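Side-chain contacts in mRNA interferase toxin YafQ (Escherichia coli, PDB 4MMG), which cleaves mRNA on the ribosome within lysine codons followed by G or A, halting translation elongation as the toxin of a toxin-antitoxin pair: residues K20-K24 with R25-M29; G13-S16 with K17-L21. The protein carries 1 engineered substitution. All coordinates share one frame; numbering follows the deposited sequence.

Overall arrangement
Both contacts use helix 13-24: contact 2 runs from its N-terminal end through Leu21, contact 1 lies at its C-terminal end and in the loop leading to helix 29-40. Their centres are 10 Å apart, they share Lys20 and Leu21, and they meet directly where Met29 CE packs against Val19 O at 3.8 Å. Contact 2 is partly buried, and its side chains also touch strand 81-88 and helix 29-40, whereas contact 1 is largely on the surface, where Arg25 binds a sulfate probably taken up from the crystallisation liquor. The side chain of Lys27 in contact 1 is about 11 Å from that of Gln90, an engineered residue at the position inferred to be the proton donor; contact 2 lies away from that site.

Contact 1: residues K20-K24 with R25-M29; sequences KLAQK and RHKDM. With SO4 (sulfate ion), chain D.
Leu21 sends CG anti to its backbone N (chi1 -174°), and Arg25, with CG anti to its carbonyl carbon (chi1 -66°) and an extended chain, runs back beside it. The two side chains cross obliquely, and Leu21 CD2 rests over the centre of one guanidinium face, 3.6 Å above its plane. The edge of the same group faces a sulfate, probably from the crystallisation liquor: Arg25 NH1 reaches SO4 O1 and Arg25 NH2 reaches SO4 O3, each at 2.9 Å and nearly straight. Two bonds to one anion, with a methyl over a face, would restrict rotation of the guanidinium.

The backbone ends helix 13-24 in a Schellman motif. Lys27 N donates to Ala22 O at 3.0 Å and His26 N to Gln23 O at 3.1 Å, with His26 as the C-prime residue at positive phi (70°). Its ring lies with one face over Lys24 O, which is 3.5 Å above the ring plane. A water donates to both Gln23 O and Lys27 O, bridging the helix end to the loop.

Beyond the turn, Met29 bends back at chi2 and chi3: its SD lies 3.8 Å from Ala22 CB, and its CE is 3.7 Å from Gln23 CG. Trp71 of strand 71-77 touches both Met29 and Lys27, whose NZ forms a salt bridge with Glu68.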
ATOM      1  N   LYS A  20     -11.217   0.271  -6.271  1.00 12.32           N
ATOM      2  CA  LYS A  20     -12.603   0.033  -6.670  1.00 13.57           C
ATOM      3  C   LYS A  20     -13.016  -1.421  -6.450  1.00 12.15           C
ATOM      4  O   LYS A  20     -14.130  -1.691  -5.997  1.00 14.34           O
ATOM      5  CB  LYS A  20     -12.833   0.443  -8.126  1.00 16.74           C
ATOM      6  CG  LYS A  20     -12.798   1.947  -8.339  1.00 24.43           C
ATOM      7  CD  LYS A  20     -13.131   2.305  -9.777  1.00 30.60           C
ATOM      8  CE  LYS A  20     -12.741   3.741 -10.090  1.00 34.99           C
ATOM      9  NZ  LYS A  20     -12.400   3.906 -11.534  1.00 41.32           N
ATOM     10  N   LEU A  21     -12.116  -2.352  -6.744  1.00 11.29           N
ATOM     11  CA  LEU A  21     -12.416  -3.772  -6.572  1.00 11.29           C
ATOM     12  C   LEU A  21     -12.579  -4.123  -5.089  1.00 13.02           C
ATOM     13  O   LEU A  21     -13.479  -4.878  -4.717  1.00 12.47           O
ATOM     14  CB  LEU A  21     -11.322  -4.626  -7.213  1.00 11.01           C
ATOM     15  CG  LEU A  21     -11.559  -6.131  -7.229  1.00 14.10           C
ATOM     16  CD1 LEU A  21     -12.816  -6.463  -8.018  1.00 16.34           C
ATOM     17  CD2 LEU A  21     -10.352  -6.857  -7.808  1.00 14.97           C
ATOM     18  N   ALA A  22     -11.719  -3.567  -4.238  1.00 10.70           N
ATOM     19  CA  ALA A  22     -11.830  -3.778  -2.793  1.00  9.77           C
ATOM     20  C   ALA A  22     -13.180  -3.283  -2.288  1.00 11.27           C
ATOM     21  O   ALA A  22     -13.833  -3.934  -1.462  1.00 11.81           O
ATOM     22  CB  ALA A  22     -10.689  -3.078  -2.062  1.00  9.76           C
ATOM     23  N   GLN A  23     -13.600  -2.125  -2.786  1.00 11.73           N
ATOM     24  CA  GLN A  23     -14.907  -1.589  -2.418  1.00 13.66           C
ATOM     25  C   GLN A  23     -16.023  -2.544  -2.818  1.00 12.96           C
ATOM     26  O   GLN A  23     -16.915  -2.839  -2.019  1.00 14.50           O
ATOM     27  CB  GLN A  23     -15.127  -0.232  -3.080  1.00 16.86           C
ATOM     28  CG  GLN A  23     -14.286   0.874  -2.484  1.00 19.15           C
ATOM     29  CD  GLN A  23     -14.509   2.208  -3.173  1.00 30.20           C
ATOM     30  OE1 GLN A  23     -14.042   2.431  -4.292  1.00 31.24           O
ATOM     31  NE2 GLN A  23     -15.233   3.102  -2.507  1.00 34.41           N
ATOM     32  N   LYS A  24     -15.961  -3.019  -4.062  1.00 12.96           N
ATOM     33  CA  LYS A  24     -16.947  -3.942  -4.614  1.00 14.84           C
ATOM     34  C   LYS A  24     -17.017  -5.234  -3.808  1.00 14.60           C
ATOM     35  O   LYS A  24     -18.097  -5.812  -3.634  1.00 14.91           O
ATOM     36  CB  LYS A  24     -16.598  -4.246  -6.073  1.00 15.37           C
ATOM     37  CG  LYS A  24     -17.627  -5.102  -6.800  1.00 19.74           C
ATOM     38  CD  LYS A  24     -17.162  -5.431  -8.203  1.00 23.63           C
ATOM     39  CE  LYS A  24     -18.240  -6.164  -8.981  1.00 28.84           C
ATOM     40  NZ  LYS A  24     -17.697  -6.739 -10.240  1.00 35.22           N
ATOM     41  N   ARG A  25     -15.870  -5.687  -3.311  1.00 11.80           N
ATOM     42  CA  ARG A  25     -15.810  -6.942  -2.565  1.00 11.93           C
ATOM     43  C   ARG A  25     -16.066  -6.771  -1.068  1.00 13.40           C
ATOM     44  O   ARG A  25     -15.889  -7.715  -0.297  1.00 14.11           O
ATOM     45  CB  ARG A  25     -14.478  -7.651  -2.828  1.00 12.88           C
ATOM     46  CG  ARG A  25     -14.343  -8.104  -4.266  1.00 12.70           C
ATOM     47  CD  ARG A  25     -13.054  -8.853  -4.555  1.00 13.90           C
ATOM     48  NE  ARG A  25     -13.016  -9.302  -5.950  1.00 12.94           N
ATOM     49  CZ  ARG A  25     -11.955  -9.848  -6.535  1.00 13.08           C
ATOM     50  NH1 ARG A  25     -10.837 -10.025  -5.846  1.00 14.53           N
ATOM     51  NH2 ARG A  25     -12.019 -10.221  -7.807  1.00 14.80           N
ATOM     52  N   HIS A  26     -16.490  -5.567  -0.683  1.00 12.34           N
ATOM     53  CA  HIS A  26     -16.949  -5.253   0.669  1.00 11.72           C
ATOM     54  C   HIS A  26     -15.841  -5.246   1.709  1.00 11.51           C
ATOM     55  O   HIS A  26     -16.079  -5.510   2.886  1.00 12.59           O
ATOM     56  CB  HIS A  26     -18.110  -6.167   1.091  1.00 11.60           C
ATOM     57  CG  HIS A  26     -19.199  -6.251   0.069  1.00 13.18           C
ATOM     58  ND1 HIS A  26     -19.818  -5.133  -0.448  1.00 17.56           N
ATOM     59  CD2 HIS A  26     -19.765  -7.315  -0.548  1.00 14.78           C
ATOM     60  CE1 HIS A  26     -20.726  -5.505  -1.332  1.00 17.33           C
ATOM     61  NE2 HIS A  26     -20.710  -6.824  -1.416  1.00 16.52           N
ATOM     62  N   LYS A  27     -14.625  -4.911   1.283  1.00 10.75           N
ATOM     63  CA  LYS A  27     -13.553  -4.714   2.254  1.00 10.08           C
ATOM     64  C   LYS A  27     -13.826  -3.474   3.112  1.00 12.02           C
ATOM     65  O   LYS A  27     -14.512  -2.536   2.678  1.00 11.65           O
ATOM     66  CB  LYS A  27     -12.193  -4.582   1.558  1.00 10.61           C
ATOM     67  CG  LYS A  27     -11.814  -5.757   0.654  1.00 11.09           C
ATOM     68  CD  LYS A  27     -11.798  -7.087   1.405  1.00 10.23           C
ATOM     69  CE  LYS A  27     -10.780  -7.066   2.515  1.00 11.07           C
ATOM     70  NZ  LYS A  27     -10.631  -8.407   3.151  1.00 18.31           N
ATOM     71  N   ASP A  28     -13.287  -3.475   4.325  1.00 11.43           N
ATOM     72  CA  ASP A  28     -13.410  -2.324   5.218  1.00 11.26           C
ATOM     73  C   ASP A  28     -12.445  -1.227   4.775  1.00 11.21           C
ATOM     74  O   ASP A  28     -11.269  -1.213   5.162  1.00 11.46           O
ATOM     75  CB  ASP A  28     -13.105  -2.753   6.652  1.00 10.23           C
ATOM     76  CG  ASP A  28     -13.296  -1.636   7.653  1.00 16.37           C
ATOM     77  OD1 ASP A  28     -13.501  -0.476   7.242  1.00 14.81           O
ATOM     78  OD2 ASP A  28     -13.232  -1.930   8.869  1.00 17.19           O
ATOM     79  N   MET A  29     -12.948  -0.293   3.975  1.00 12.27           N
ATOM     80  CA  MET A  29     -12.080   0.681   3.330  1.00 10.02           C
ATOM     81  C   MET A  29     -11.436   1.636   4.327  1.00 11.43           C
ATOM     82  O   MET A  29     -10.348   2.170   4.075  1.00 11.39           O
ATOM     83  CB  MET A  29     -12.834   1.435   2.230  1.00 12.40           C
ATOM     84  CG  MET A  29     -13.438   0.519   1.170  1.00 12.00           C
ATOM     85  SD  MET A  29     -12.247  -0.596   0.412  1.00 12.39           S
ATOM     86  CE  MET A  29     -11.214   0.562  -0.492  1.00 14.80           C
TER
HETATM   87  S   SO4 D 102      -8.245 -11.127  -8.250  1.00 23.23           S
HETATM   88  O1  SO4 D 102      -8.262 -10.896  -6.793  1.00 19.33           O
HETATM   89  O2  SO4 D 102      -7.292 -12.188  -8.557  1.00 32.58           O
HETATM   90  O3  SO4 D 102      -9.578 -11.546  -8.676  1.00 27.59           O
HETATM   91  O4  SO4 D 102      -7.858  -9.915  -8.967  1.00 28.23           O
HETATM   92  O   HOH W   1     -16.524  -1.842   0.906  1.00 16.48           O

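Contact 2: residues G13-S16 with K17-L21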
ATOM      1  N   GLY A  13      -2.188   3.864 -11.941  1.00 10.38           N
ATOM      2  CA  GLY A  13      -3.475   3.586 -12.549  1.00 13.34           C
ATOM      3  C   GLY A  13      -4.071   2.297 -12.009  1.00 11.65           C
ATOM      4  O   GLY A  13      -5.269   2.223 -11.731  1.00 14.87           O
ATOM      5  N   GLN A  14      -3.227   1.287 -11.826  1.00 10.18           N
ATOM      6  CA  GLN A  14      -3.701   0.020 -11.287  1.00 10.65           C
ATOM      7  C   GLN A  14      -4.234   0.167  -9.862  1.00 12.05           C
ATOM      8  O   GLN A  14      -5.206  -0.495  -9.497  1.00 11.58           O
ATOM      9  CB  GLN A  14      -2.605  -1.041 -11.341  1.00 11.62           C
ATOM     10  CG  GLN A  14      -3.097  -2.430 -10.977  1.00 13.36           C
ATOM     11  CD  GLN A  14      -4.176  -2.919 -11.922  1.00 16.72           C
ATOM     12  OE1 GLN A  14      -4.049  -2.797 -13.143  1.00 19.16           O
ATOM     13  NE2 GLN A  14      -5.254  -3.454 -11.368  1.00 13.83           N
ATOM     14  N   TYR A  15      -3.622   1.046  -9.066  1.00 11.94           N
ATOM     15  CA  TYR A  15      -4.070   1.239  -7.686  1.00  9.89           C
ATOM     16  C   TYR A  15      -5.529   1.659  -7.626  1.00 10.49           C
ATOM     17  O   TYR A  15      -6.300   1.160  -6.806  1.00 11.02           O
ATOM     18  CB  TYR A  15      -3.214   2.273  -6.953  1.00 10.15           C
ATOM     19  CG  TYR A  15      -3.501   2.299  -5.469  1.00  9.40           C
ATOM     20  CD1 TYR A  15      -3.011   1.303  -4.648  1.00 12.60           C
ATOM     21  CD2 TYR A  15      -4.274   3.300  -4.895  1.00 12.32           C
ATOM     22  CE1 TYR A  15      -3.260   1.294  -3.305  1.00 11.58           C
ATOM     23  CE2 TYR A  15      -4.534   3.303  -3.523  1.00 10.67           C
ATOM     24  CZ  TYR A  15      -4.021   2.284  -2.741  1.00 11.29           C
ATOM     25  OH  TYR A  15      -4.233   2.228  -1.377  1.00 11.98           O
ATOM     26  N   SER A  16      -5.917   2.575  -8.504  1.00 12.30           N
ATOM     27  CA  SER A  16      -7.293   3.045  -8.523  1.00 11.90           C
ATOM     28  C   SER A  16      -8.266   1.912  -8.844  1.00 11.07           C
ATOM     29  O   SER A  16      -9.333   1.828  -8.241  1.00 13.29           O
ATOM     30  CB  SER A  16      -7.444   4.194  -9.518  1.00 16.67           C
ATOM     31  OG  SER A  16      -6.620   5.272  -9.118  1.00 21.37           O
ATOM     32  N   LYS A  17      -7.887   1.046  -9.782  1.00 12.67           N
ATOM     33  CA  LYS A  17      -8.709  -0.118 -10.111  1.00 13.32           C
ATOM     34  C   LYS A  17      -8.789  -1.049  -8.905  1.00 11.75           C
ATOM     35  O   LYS A  17      -9.864  -1.546  -8.562  1.00 12.46           O
ATOM     36  CB  LYS A  17      -8.135  -0.864 -11.312  1.00 13.18           C
ATOM     37  CG  LYS A  17      -8.176  -0.081 -12.618  1.00 16.78           C
ATOM     38  CD  LYS A  17      -7.625  -0.918 -13.755  1.00 19.49           C
ATOM     39  CE  LYS A  17      -7.651  -0.144 -15.067  1.00 24.13           C
ATOM     40  NZ  LYS A  17      -7.209  -0.992 -16.203  1.00 33.84           N
ATOM     41  N   ASP A  18      -7.649  -1.261  -8.252  1.00 11.20           N
ATOM     42  CA  ASP A  18      -7.600  -2.126  -7.073  1.00 10.84           C
ATOM     43  C   ASP A  18      -8.512  -1.624  -5.950  1.00 12.15           C
ATOM     44  O   ASP A  18      -9.185  -2.412  -5.282  1.00 10.37           O
ATOM     45  CB  ASP A  18      -6.165  -2.227  -6.547  1.00 11.09           C
ATOM     46  CG  ASP A  18      -5.252  -3.043  -7.447  1.00 11.09           C
ATOM     47  OD1 ASP A  18      -5.735  -3.697  -8.400  1.00 11.06           O
ATOM     48  OD2 ASP A  18      -4.031  -3.041  -7.183  1.00 11.44           O
ATOM     49  N   VAL A  19      -8.526  -0.314  -5.736  1.00 10.31           N
ATOM     50  CA  VAL A  19      -9.354   0.272  -4.696  1.00 12.08           C
ATOM     51  C   VAL A  19     -10.836   0.068  -5.011  1.00 11.67           C
ATOM     52  O   VAL A  19     -11.621  -0.296  -4.128  1.00 12.21           O
ATOM     53  CB  VAL A  19      -9.024   1.766  -4.477  1.00 12.29           C
ATOM     54  CG1 VAL A  19     -10.096   2.441  -3.627  1.00 15.22           C
ATOM     55  CG2 VAL A  19      -7.654   1.913  -3.836  1.00 14.12           C
ATOM     56  N   LYS A  20     -11.217   0.271  -6.271  1.00 12.32           N
ATOM     57  CA  LYS A  20     -12.603   0.033  -6.670  1.00 13.57           C
ATOM     58  C   LYS A  20     -13.016  -1.421  -6.450  1.00 12.15           C
ATOM     59  O   LYS A  20     -14.130  -1.691  -5.997  1.00 14.34           O
ATOM     60  CB  LYS A  20     -12.833   0.443  -8.126  1.00 16.74           C
ATOM     61  CG  LYS A  20     -12.798   1.947  -8.339  1.00 24.43           C
ATOM     62  CD  LYS A  20     -13.131   2.305  -9.777  1.00 30.60           C
ATOM     63  CE  LYS A  20     -12.741   3.741 -10.090  1.00 34.99           C
ATOM     64  NZ  LYS A  20     -12.400   3.906 -11.534  1.00 41.32           N
ATOM     65  N   LEU A  21     -12.116  -2.352  -6.744  1.00 11.29           N
ATOM     66  CA  LEU A  21     -12.416  -3.772  -6.572  1.00 11.29           C
ATOM     67  C   LEU A  21     -12.579  -4.123  -5.089  1.00 13.02           C
ATOM     68  O   LEU A  21     -13.479  -4.878  -4.717  1.00 12.47           O
ATOM     69  CB  LEU A  21     -11.322  -4.626  -7.213  1.00 11.01           C
ATOM     70  CG  LEU A  21     -11.559  -6.131  -7.229  1.00 14.10           C
ATOM     71  CD1 LEU A  21     -12.816  -6.463  -8.018  1.00 16.34           C
ATOM     72  CD2 LEU A  21     -10.352  -6.857  -7.808  1.00 14.97           C
TER
HETATM   73  O   HOH W   2      -5.449  -3.514 -15.390  1.00 27.88           O
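Tyr15 presents one face of its ring to Val19, one helical turn on, and the CG2 methyl of Val19 sits over it, 3.4 Å from Tyr15 CE2. Beside the valine's backbone N, that branch also lies 3.3 Å from Tyr15 O. The i to i+4 spacing follows from helix 13-24, in which Val19 N donates to Tyr15 O at 2.9 Å. Tyr15 also packs on Leu32 and Met36 of helix 29-40 and on Thr87 of strand 81-88, placing the pair where the two helices meet the sheet.

A second i to i+4 pair is polar. Gln14 leaves the backbone pointing away, but a bend at chi2 (61°) brings its amide alongside Asp18, and NE2 donates to Asp18 OD1 at 3.0 Å with an N-H...O angle of 172°. The acceptor lies in the amide plane but is approached from above the carboxylate plane. At the oxygen end of the same amide, a water donates to Gln14 OE1 and accepts from Lys17 NZ. Asp18 OD2 takes a salt bridge from Arg86 NE and a hydrogen bond from Thr87 N. With both oxygens of this buried carboxylate engaged by donors, one of them cationic, its charged form is probably stabilised.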